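Local coordinates for protein putative acetylornithine deacetylase (Sulfolobus tokodaii, PDB 3VPB) that probably catalyses the ATP-dependent joining of glutamate to the C-terminal glutamate of the carrier protein LysW in arginine biosynthesis, at residues I17-A20 against L21-K25. Sequence-based numbering, arbitrary orientation.
Sequences IAKA and LEENK
Ala20 and Asn24 meet at the C-terminal end of helix 12-23, a local i to i+4 contact at a Schellman motif in the beta-alpha-beta unit of the preATP-grasp domain. It illustrates how a helix end can use a side chain to supplement its backbone bonding. Ala20 O accepts two bonds from one residue: Asn24 N at 3.1 Å, bent to 141° at the hydrogen, and Asn24 ND2 at 2.7 Å, straighter at 167°. With CG beside the backbone N (chi1 -68°), the amide folds back over the last turn and holds Ala20 O almost in its own plane. Asn24 ND2 also donates to Gln270 OE1 of helix 268-280, on which Ala20 and Leu21 pack as well. An alanine in place of Asn24 would probably cost Ala20 O the straighter of these two bonds and take this donor from Gln270 OE1. One turn earlier, Ile17 and Leu21 lie side by side, CG2 to CD1 4.1 Å, on the buried side near strands 2-7 and 27-32. On the exposed side Lys19, bent twice along its chain, crosses Glu23 in a salt bridge from NZ to OE2, whose 2.5 Å separation is too short to be taken at face value. After Asn24 leaves helical geometry, Lys25 takes a positive phi as the C-prime residue; Val26 N reaches back to Leu21 O, and Lys25 N bonds to Glu22 O at 3.1 Å.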
loop_
_atom_site.group_PDB
_atom_site.type_symbol
_atom_site.label_atom_id
_atom_site.label_comp_id
_atom_site.label_asym_id
_atom_site.label_seq_id
_atom_site.Cartn_x
_atom_site.Cartn_y
_atom_site.Cartn_z
ATOM N N ILE B 17 -4.190 16.394 29.633
ATOM C CA ILE B 17 -5.648 16.383 29.749
ATOM C C ILE B 17 -6.069 15.464 30.902
ATOM O O ILE B 17 -6.951 15.809 31.674
ATOM C CB ILE B 17 -6.368 15.997 28.416
ATOM C CG1 ILE B 17 -6.112 17.043 27.330
ATOM C CG2 ILE B 17 -7.902 15.832 28.630
ATOM C CD1 ILE B 17 -6.508 16.562 25.918
ATOM N N ALA B 18 -5.421 14.309 31.035
ATOM C CA ALA B 18 -5.705 13.411 32.145
ATOM C C ALA B 18 -5.408 14.103 33.488
ATOM O O ALA B 18 -6.182 13.964 34.454
ATOM C CB ALA B 18 -4.894 12.123 32.027
ATOM N N LYS B 19 -4.322 14.865 33.536
ATOM C CA LYS B 19 -3.899 15.493 34.787
ATOM C C LYS B 19 -4.890 16.573 35.141
ATOM O O LYS B 19 -5.249 16.748 36.315
ATOM C CB LYS B 19 -2.475 16.064 34.663
ATOM C CG LYS B 19 -1.929 16.729 35.939
ATOM C CD LYS B 19 -1.833 15.720 37.112
ATOM C CE LYS B 19 -1.099 16.309 38.327
ATOM N NZ LYS B 19 -1.957 17.274 39.105
ATOM N N ALA B 20 -5.371 17.286 34.127
ATOM C CA ALA B 20 -6.351 18.342 34.364
ATOM C C ALA B 20 -7.720 17.805 34.799
ATOM O O ALA B 20 -8.410 18.444 35.616
ATOM C CB ALA B 20 -6.475 19.271 33.123
ATOM N N LEU B 21 -8.120 16.645 34.263
ATOM C CA LEU B 21 -9.325 15.961 34.732
ATOM C C LEU B 21 -9.170 15.644 36.230
ATOM O O LEU B 21 -10.025 16.031 37.049
ATOM C CB LEU B 21 -9.641 14.701 33.899
ATOM C CG LEU B 21 -10.137 14.993 32.461
ATOM C CD1 LEU B 21 -9.998 13.771 31.544
ATOM C CD2 LEU B 21 -11.556 15.514 32.444
ATOM N N GLU B 22 -8.059 15.009 36.575
ATOM C CA GLU B 22 -7.745 14.674 37.972
ATOM C C GLU B 22 -7.763 15.903 38.903
ATOM O O GLU B 22 -8.379 15.871 39.981
ATOM C CB GLU B 22 -6.378 14.001 38.024
ATOM C CG GLU B 22 -5.889 13.626 39.431
ATOM C CD GLU B 22 -4.422 13.176 39.445
ATOM O OE1 GLU B 22 -4.021 12.375 38.564
ATOM O OE2 GLU B 22 -3.669 13.638 40.337
ATOM N N GLU B 23 -7.094 16.980 38.476
ATOM C CA GLU B 23 -6.885 18.168 39.298
ATOM C C GLU B 23 -8.177 18.931 39.541
ATOM O O GLU B 23 -8.290 19.634 40.538
ATOM C CB GLU B 23 -5.900 19.112 38.617
ATOM C CG GLU B 23 -4.457 18.886 38.950
ATOM C CD GLU B 23 -3.518 19.817 38.182
ATOM O OE1 GLU B 23 -3.853 20.999 37.940
ATOM O OE2 GLU B 23 -2.420 19.366 37.832
ATOM N N ASN B 24 -9.116 18.813 38.604
ATOM C CA ASN B 24 -10.423 19.454 38.698
ATOM C C ASN B 24 -11.521 18.523 39.231
ATOM O O ASN B 24 -12.710 18.855 39.142
ATOM C CB ASN B 24 -10.821 20.054 37.338
ATOM C CG ASN B 24 -9.941 21.248 36.950
ATOM O OD1 ASN B 24 -10.293 22.396 37.205
ATOM N ND2 ASN B 24 -8.792 20.976 36.351
ATOM N N LYS B 25 -11.105 17.357 39.743
ATOM C CA LYS B 25 -11.981 16.403 40.455
ATOM C C LYS B 25 -13.085 15.852 39.557
ATOM O O LYS B 25 -14.234 15.647 39.984
ATOM C CB LYS B 25 -12.581 17.033 41.738
ATOM C CG LYS B 25 -11.531 17.663 42.675
ATOM C CD LYS B 25 -10.456 16.668 43.128
ATOM C CE LYS B 25 -10.654 16.207 44.582
ATOM N NZ LYS B 25 -11.614 15.068 44.731
#